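Side-chain contacts in virulent strain associated lipoprotein (Borreliella spielmanii A14S, PDB 6FZZ), which is an outer-surface lipoprotein of the pFam54 family and, like its Borrelia burgdorferi relative BBE31, may bind glutathione: residues S96-L101 / L167-D172; I50-S55 / N103-I108; K41-D46 / A75-T80. One frame throughout, in Å; residues are numbered along the deposited sequence.

Contact 1 (S96-L101 / L167-D172)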
# COMPACT_ATOMS: atom_id res chain seq x y z
N SER A 96 -8.83 6.14 9.80
CA SER A 96 -7.90 7.04 10.49
C SER A 96 -8.27 7.18 11.97
O SER A 96 -7.40 7.13 12.86
CB SER A 96 -7.88 8.38 9.74
OG SER A 96 -7.20 9.38 10.43
N GLU A 97 -9.56 7.46 12.22
CA GLU A 97 -10.10 7.52 13.57
C GLU A 97 -9.75 6.29 14.41
O GLU A 97 -9.25 6.45 15.56
CB GLU A 97 -11.64 7.72 13.53
CG GLU A 97 -11.99 9.07 12.91
CD GLU A 97 -13.50 9.27 12.73
OE1 GLU A 97 -14.26 8.27 12.82
OE2 GLU A 97 -13.93 10.42 12.47
N ILE A 98 -9.91 5.09 13.84
CA ILE A 98 -9.66 3.85 14.58
C ILE A 98 -8.18 3.70 14.93
O ILE A 98 -7.85 3.37 16.04
CB ILE A 98 -10.08 2.59 13.79
CG1 ILE A 98 -11.59 2.50 13.67
CG2 ILE A 98 -9.60 1.32 14.47
CD1 ILE A 98 -11.96 1.60 12.52
N ILE A 99 -7.28 3.97 13.97
CA ILE A 99 -5.86 3.91 14.23
C ILE A 99 -5.35 4.97 15.26
O ILE A 99 -4.53 4.67 16.12
CB ILE A 99 -5.06 3.98 12.90
CG1 ILE A 99 -5.60 2.92 11.93
CG2 ILE A 99 -3.57 3.82 13.16
CD1 ILE A 99 -5.49 1.45 12.42
N ILE A 100 -5.84 6.20 15.16
CA ILE A 100 -5.61 7.23 16.17
C ILE A 100 -6.08 6.80 17.56
O ILE A 100 -5.33 6.92 18.54
CB ILE A 100 -6.27 8.56 15.77
CG1 ILE A 100 -5.54 9.17 14.56
CG2 ILE A 100 -6.35 9.55 16.94
CD1 ILE A 100 -6.31 10.29 13.89
N LEU A 101 -7.28 6.29 17.64
CA LEU A 101 -7.79 5.75 18.91
C LEU A 101 -6.94 4.63 19.49
O LEU A 101 -6.74 4.58 20.68
CB LEU A 101 -9.20 5.26 18.75
CG LEU A 101 -10.18 6.40 18.70
CD1 LEU A 101 -11.54 5.84 18.28
CD2 LEU A 101 -10.24 7.12 20.06
N LEU A 167 -14.94 -3.48 9.62
CA LEU A 167 -16.17 -4.25 9.94
C LEU A 167 -16.17 -4.72 11.38
O LEU A 167 -17.19 -4.62 12.07
CB LEU A 167 -16.31 -5.46 9.01
CG LEU A 167 -16.34 -5.17 7.49
CD1 LEU A 167 -16.68 -6.43 6.69
CD2 LEU A 167 -17.31 -4.08 7.11
N ASP A 168 -15.01 -5.23 11.84
CA ASP A 168 -14.86 -5.71 13.21
C ASP A 168 -15.11 -4.66 14.22
O ASP A 168 -15.64 -4.93 15.33
CB ASP A 168 -13.48 -6.30 13.46
CG ASP A 168 -13.32 -7.64 12.75
OD1 ASP A 168 -14.35 -8.17 12.36
OD2 ASP A 168 -12.21 -8.14 12.56
N TYR A 169 -14.62 -3.45 13.91
CA TYR A 169 -14.88 -2.30 14.77
C TYR A 169 -16.37 -1.87 14.88
O TYR A 169 -16.93 -1.68 15.99
CB TYR A 169 -14.04 -1.13 14.31
CG TYR A 169 -14.07 -0.03 15.30
CD1 TYR A 169 -13.25 -0.04 16.40
CD2 TYR A 169 -14.92 1.07 15.12
CE1 TYR A 169 -13.30 0.99 17.32
CE2 TYR A 169 -14.99 2.08 16.05
CZ TYR A 169 -14.18 2.02 17.15
OH TYR A 169 -14.21 3.06 18.07
N GLN A 170 -16.96 -1.59 13.73
CA GLN A 170 -18.39 -1.35 13.63
C GLN A 170 -19.23 -2.42 14.40
O GLN A 170 -20.09 -2.06 15.16
CB GLN A 170 -18.77 -1.26 12.15
CG GLN A 170 -20.23 -1.50 11.83
CD GLN A 170 -20.42 -2.39 10.60
OE1 GLN A 170 -19.99 -3.54 10.57
NE2 GLN A 170 -21.09 -1.86 9.58
N ASP A 171 -18.94 -3.70 14.24
CA ASP A 171 -19.59 -4.76 15.00
C ASP A 171 -19.15 -4.99 16.44
O ASP A 171 -19.73 -5.84 17.11
CB ASP A 171 -19.38 -6.10 14.31
CG ASP A 171 -20.10 -6.19 13.00
OD1 ASP A 171 -20.86 -5.27 12.70
OD2 ASP A 171 -19.86 -7.17 12.25
N ASP A 172 -18.12 -4.29 16.90
CA ASP A 172 -17.55 -4.53 18.21
C ASP A 172 -17.10 -5.98 18.40
O ASP A 172 -17.19 -6.53 19.51
CB ASP A 172 -18.56 -4.09 19.31
CG ASP A 172 -17.92 -3.88 20.68
OD1 ASP A 172 -16.72 -3.51 20.86
OD2 ASP A 172 -18.69 -4.05 21.64

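Contact 2 (I50-S55 / N103-I108)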
# COMPACT_ATOMS: atom_id res chain seq x y z
N ILE A 50 -8.38 12.20 6.74
CA ILE A 50 -7.28 11.37 7.27
C ILE A 50 -6.43 12.21 8.17
O ILE A 50 -5.37 12.75 7.78
CB ILE A 50 -6.45 10.70 6.16
CG1 ILE A 50 -7.37 9.76 5.37
CG2 ILE A 50 -5.34 9.85 6.77
CD1 ILE A 50 -6.80 9.27 4.02
N LEU A 51 -6.91 12.37 9.39
CA LEU A 51 -6.25 13.26 10.33
C LEU A 51 -4.91 12.65 10.77
O LEU A 51 -4.02 13.39 11.26
CB LEU A 51 -7.11 13.52 11.56
CG LEU A 51 -8.31 14.50 11.52
CD1 LEU A 51 -8.89 14.63 12.95
CD2 LEU A 51 -7.97 15.90 11.03
N ALA A 52 -4.76 11.33 10.57
CA ALA A 52 -3.53 10.61 10.86
C ALA A 52 -2.30 11.22 10.22
O ALA A 52 -1.16 11.17 10.81
CB ALA A 52 -3.71 9.16 10.47
N PHE A 53 -2.48 11.82 9.03
CA PHE A 53 -1.38 12.49 8.35
C PHE A 53 -0.69 13.54 9.22
O PHE A 53 0.54 13.72 9.17
CB PHE A 53 -1.84 13.11 7.03
CG PHE A 53 -2.24 12.11 5.98
CD1 PHE A 53 -1.56 10.89 5.84
CD2 PHE A 53 -3.23 12.44 5.07
CE1 PHE A 53 -1.92 9.98 4.85
CE2 PHE A 53 -3.58 11.56 4.06
CZ PHE A 53 -2.93 10.33 3.94
N LYS A 54 -1.49 14.24 10.02
CA LYS A 54 -0.95 15.34 10.86
C LYS A 54 -0.13 14.80 12.01
O LYS A 54 0.64 15.55 12.57
CB LYS A 54 -2.07 16.22 11.42
CG LYS A 54 -2.75 17.03 10.36
CD LYS A 54 -3.95 17.75 10.92
CE LYS A 54 -4.76 18.41 9.81
NZ LYS A 54 -5.82 19.28 10.39
N SER A 55 -0.21 13.52 12.32
CA SER A 55 0.57 13.00 13.40
C SER A 55 1.78 12.16 12.94
O SER A 55 2.42 11.47 13.72
CB SER A 55 -0.37 12.26 14.38
OG SER A 55 -0.21 10.92 14.15
N ASN A 103 -3.85 4.53 18.98
CA ASN A 103 -2.52 5.20 19.06
C ASN A 103 -1.36 4.43 18.36
O ASN A 103 -0.27 4.17 18.92
CB ASN A 103 -2.18 5.53 20.49
CG ASN A 103 -1.01 6.48 20.61
OD1 ASN A 103 -0.93 7.49 19.89
ND2 ASN A 103 -0.12 6.18 21.51
N GLU A 104 -1.61 4.05 17.10
CA GLU A 104 -0.61 3.26 16.36
C GLU A 104 -0.47 3.86 14.97
O GLU A 104 -0.24 3.10 14.02
CB GLU A 104 -1.03 1.78 16.25
CG GLU A 104 -0.98 0.95 17.54
CD GLU A 104 0.43 0.89 18.11
OE1 GLU A 104 1.43 1.10 17.36
OE2 GLU A 104 0.57 0.75 19.35
N VAL A 105 -0.56 5.20 14.87
CA VAL A 105 -0.49 5.85 13.56
C VAL A 105 0.82 5.49 12.85
O VAL A 105 0.84 5.07 11.69
CB VAL A 105 -0.71 7.35 13.64
CG1 VAL A 105 -0.43 8.01 12.27
CG2 VAL A 105 -2.15 7.65 14.06
N GLU A 106 1.92 5.66 13.57
CA GLU A 106 3.24 5.42 12.97
C GLU A 106 3.48 4.05 12.46
O GLU A 106 3.91 3.88 11.31
CB GLU A 106 4.36 5.80 13.96
CG GLU A 106 4.44 7.29 14.16
CD GLU A 106 5.60 7.69 15.10
OE1 GLU A 106 6.35 6.78 15.58
OE2 GLU A 106 5.76 8.90 15.34
N ASP A 107 3.18 3.04 13.26
CA ASP A 107 3.54 1.67 12.91
C ASP A 107 2.58 1.16 11.82
O ASP A 107 3.00 0.39 10.97
CB ASP A 107 3.49 0.73 14.14
CG ASP A 107 4.76 0.83 15.01
OD1 ASP A 107 5.55 1.74 14.78
OD2 ASP A 107 4.98 0.02 15.92
N ILE A 108 1.30 1.50 11.90
CA ILE A 108 0.34 1.09 10.84
C ILE A 108 0.66 1.80 9.51
O ILE A 108 0.72 1.14 8.44
CB ILE A 108 -1.13 1.44 11.26
CG1 ILE A 108 -1.60 0.52 12.35
CG2 ILE A 108 -2.08 1.41 10.08
CD1 ILE A 108 -1.94 -0.91 11.90
O HOH W 1 5.48 11.00 13.89

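Contact 3 (K41-D46 / A75-T80)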
# COMPACT_ATOMS: atom_id res chain seq x y z
N LYS A 41 -4.13 14.58 -6.79
CA LYS A 41 -4.41 15.80 -7.52
C LYS A 41 -5.72 16.43 -7.13
O LYS A 41 -5.83 17.68 -7.12
CB LYS A 41 -4.29 15.57 -9.04
CG LYS A 41 -2.83 15.52 -9.47
CD LYS A 41 -2.58 14.82 -10.80
CE LYS A 41 -3.15 15.57 -11.96
NZ LYS A 41 -2.52 15.02 -13.18
N GLU A 42 -6.73 15.61 -6.79
CA GLU A 42 -8.04 16.13 -6.38
C GLU A 42 -8.25 16.08 -4.94
O GLU A 42 -9.39 16.21 -4.50
CB GLU A 42 -9.21 15.35 -7.07
CG GLU A 42 -9.00 15.31 -8.55
CD GLU A 42 -10.08 14.54 -9.35
OE1 GLU A 42 -10.92 13.84 -8.74
OE2 GLU A 42 -10.03 14.65 -10.60
N GLU A 43 -7.20 15.92 -4.14
CA GLU A 43 -7.43 15.78 -2.71
C GLU A 43 -8.11 17.02 -2.08
O GLU A 43 -7.70 18.16 -2.29
CB GLU A 43 -6.18 15.34 -1.93
CG GLU A 43 -5.34 16.43 -1.42
CD GLU A 43 -4.12 15.95 -0.68
OE1 GLU A 43 -3.94 14.75 -0.30
OE2 GLU A 43 -3.28 16.81 -0.61
N PRO A 44 -9.13 16.78 -1.27
CA PRO A 44 -9.71 17.90 -0.60
C PRO A 44 -8.73 18.42 0.43
O PRO A 44 -7.74 17.76 0.77
CB PRO A 44 -10.94 17.32 0.12
CG PRO A 44 -11.06 15.92 -0.30
CD PRO A 44 -9.73 15.49 -0.86
N GLU A 45 -9.02 19.62 0.92
CA GLU A 45 -8.17 20.29 1.89
C GLU A 45 -8.16 19.47 3.16
O GLU A 45 -7.18 19.49 3.87
CB GLU A 45 -8.76 21.66 2.22
CG GLU A 45 -8.65 22.63 1.07
CD GLU A 45 -8.95 24.06 1.50
OE1 GLU A 45 -9.87 24.21 2.32
OE2 GLU A 45 -8.26 25.00 1.04
N ASP A 46 -9.23 18.73 3.46
CA ASP A 46 -9.17 17.92 4.68
C ASP A 46 -8.48 16.58 4.47
O ASP A 46 -8.50 15.73 5.39
CB ASP A 46 -10.55 17.70 5.28
CG ASP A 46 -11.43 16.86 4.46
OD1 ASP A 46 -11.12 16.44 3.34
OD2 ASP A 46 -12.52 16.62 4.98
N ALA A 75 3.88 12.30 -1.87
CA ALA A 75 4.17 10.90 -2.25
C ALA A 75 3.62 9.91 -1.21
O ALA A 75 2.98 8.89 -1.56
CB ALA A 75 5.67 10.70 -2.50
N TYR A 76 3.86 10.21 0.06
CA TYR A 76 3.44 9.33 1.17
C TYR A 76 1.90 9.29 1.12
O TYR A 76 1.30 8.22 1.23
CB TYR A 76 3.94 9.89 2.51
CG TYR A 76 3.73 9.04 3.72
CD1 TYR A 76 2.44 8.73 4.19
CD2 TYR A 76 4.85 8.58 4.46
CE1 TYR A 76 2.28 7.94 5.32
CE2 TYR A 76 4.68 7.76 5.55
CZ TYR A 76 3.39 7.47 5.99
OH TYR A 76 3.27 6.70 7.10
N ARG A 77 1.24 10.45 0.97
CA ARG A 77 -0.23 10.44 0.86
C ARG A 77 -0.77 9.63 -0.31
O ARG A 77 -1.74 8.88 -0.17
CB ARG A 77 -0.79 11.85 0.80
CG ARG A 77 -0.57 12.58 2.08
CD ARG A 77 -1.51 13.78 2.26
NE ARG A 77 -1.50 14.83 1.18
CZ ARG A 77 -0.70 15.88 1.13
NH1 ARG A 77 0.29 16.02 1.98
NH2 ARG A 77 -0.85 16.79 0.18
N LYS A 78 -0.19 9.83 -1.48
CA LYS A 78 -0.54 9.06 -2.66
C LYS A 78 -0.40 7.56 -2.41
O LYS A 78 -1.26 6.82 -2.78
CB LYS A 78 0.37 9.49 -3.82
CG LYS A 78 0.17 8.77 -5.14
CD LYS A 78 1.26 9.07 -6.18
CE LYS A 78 2.48 8.18 -5.98
NZ LYS A 78 2.19 6.71 -6.10
N LEU A 79 0.68 7.12 -1.74
CA LEU A 79 0.87 5.68 -1.43
C LEU A 79 -0.21 5.24 -0.44
O LEU A 79 -0.67 4.08 -0.48
CB LEU A 79 2.24 5.43 -0.90
CG LEU A 79 3.39 5.65 -1.94
CD1 LEU A 79 4.74 5.56 -1.29
CD2 LEU A 79 3.35 4.62 -3.10
N THR A 80 -0.62 6.16 0.43
CA THR A 80 -1.74 5.91 1.36
C THR A 80 -3.07 5.63 0.64
O THR A 80 -3.77 4.67 0.95
CB THR A 80 -1.89 7.06 2.41
OG1 THR A 80 -0.68 7.20 3.18
CG2 THR A 80 -3.02 6.72 3.38

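Contact 1 (S96-L101 / L167-D172)
The phenol ring of Y169 carries I98 on one of its faces, while L101 reaches its hydroxyl end. I98 CG1 sits 3.9 Å from the ring centroid of Y169. The vector is tilted only 11° from the ring normal, so the methylene lies over the middle of the face and the contact qualifies as a CH-pi interaction. The I98 chain runs on from there toward the base of the tyrosine, where I98 CD1 is 3.9 Å from Y169 CG; the two side chains run antiparallel alongside one another. On Y169, CG is anti to the backbone N (chi1 -169°), which carries the ring out toward helix 89-102. One turn along that helix, L101 lies roughly perpendicular to the tyrosine, and L101 CD1 comes to 3.9 Å from Y169 OH. No hydrogen bond joins the two segments, so van der Waals and CH-pi contacts account for the 143 Å² buried between them. Just beyond Y169, D172 adopts a positive phi in a Schellman motif, and D172 OD1 accepts a hydrogen bond from A178 N in the following loop. The contact fastens helix 89-102 to the C-terminal part of helix 138-170 in this all-helical fold. Helix 180-209 completes the cluster by placing L183 against both I98 and Y169, and I98 also packs on L165 and L166 of helix 138-170.

Contact 2 (I50-S55 / N103-I108)
The carbonyl oxygen of A52 meets V105 and is also gripped by S55 from within its own segment. S55 N donates to A52 O at 3.0 Å, a bond of the 3-10 turn, and S55 OG adds a weak one to A52 O at 3.5 Å. V105 then brings a methyl up to the same oxygen, with V105 CG1 3.6 Å from A52 O. That branch stands anti to the backbone N of V105 (chi1 172°), which directs it into the angle between A52 and S55. There it also touches the two side chains: V105 CG1 lies 3.9 Å from A52 CB and 3.5 Å from S55 OG. The serine hydroxyl rests against CG1 and the branch carbon CB of V105, while turning back weakly to A52 O. At the exposed margin a single water spans the segments, donating to E106 OE2 at 2.6 Å and to S55 O at 3.1 Å. V105 and E106 open helix 105-126 immediately after its N-cap residue, E104, whose carboxylate forms salt bridges with K184 and K188 of helix 180-209. I100 and L56 close further around V105. The chemistry is thus divided: V105 packs against both the buried A52 and the more exposed S55, with no direct hydrogen bond across, and the polar link between the segments is water-mediated.

Contact 3 (K41-D46 / A75-T80)
E43 and R77 form a two-point salt bridge in which each carboxylate oxygen takes its own nitrogen. R77 NE donates to E43 OE1 at 2.9 Å with an N-H...O angle of 152°, and the oxygen lies in the guanidinium plane. The second bond, R77 NH2 to E43 OE2, is shorter at 2.6 Å but less straight, and its acceptor is tilted from that plane. Both oxygens use their syn lone pairs, and the carboxylate and guanidinium planes differ by 25°. This is the side-on grip, through NE and one terminal nitrogen, and it fixes the rotation of both groups. R77 bends at its third torsion (chi3 -56°), turning the NE side of its guanidinium to the glutamate, whose extended chain crosses it at about a right angle. Further partners hold the pair: R77 NH1 binds the carbonyl oxygens of V66 and D68, R77 NH2 binds N69 OD1, and E43 OE1 is hydrogen-bonded to Y81 OH. Bonds thus reach all three nitrogens of this buried cation, consistent with every N-H being used, and its charge would favour the ionised form of E43. Between the two segments E43 and R77 alone touch, burying 95 Å². In the helix itself, T80 OG1 donates to Y76 O at 3.0 Å, above the carbonyl plane. The salt bridge ties the loop leaving helix 15-41 to the side of helix 71-83. Q47, F53 and L40 of helix 15-41 pack on R77, while Y76 and T80 rest on I113 of helix 105-126.

How the contacts relate
From the N terminus, contact 3 closes first, bringing the loop after helix 15-41 back to helix 71-83. Contact 2 begins inside that loop, at 50-55, and closes beyond it at 103-108, so the two cross. Contact 1 opens at 96-101, before contact 2 has closed, and ends near the end of helix 138-170; it crosses contact 2 and follows contact 3 in series. Segment 50-55 joins all three: S96 OG probably hydrogen-bonds A52 N, and the F53 ring packs on R77 and T80. Contacts 1 and 3 do not touch. Contacts 3 and 2 fix the 42-70 connection to helices 71-83 and 105-126, while contact 1 ties helix 89-102 to helix 138-170.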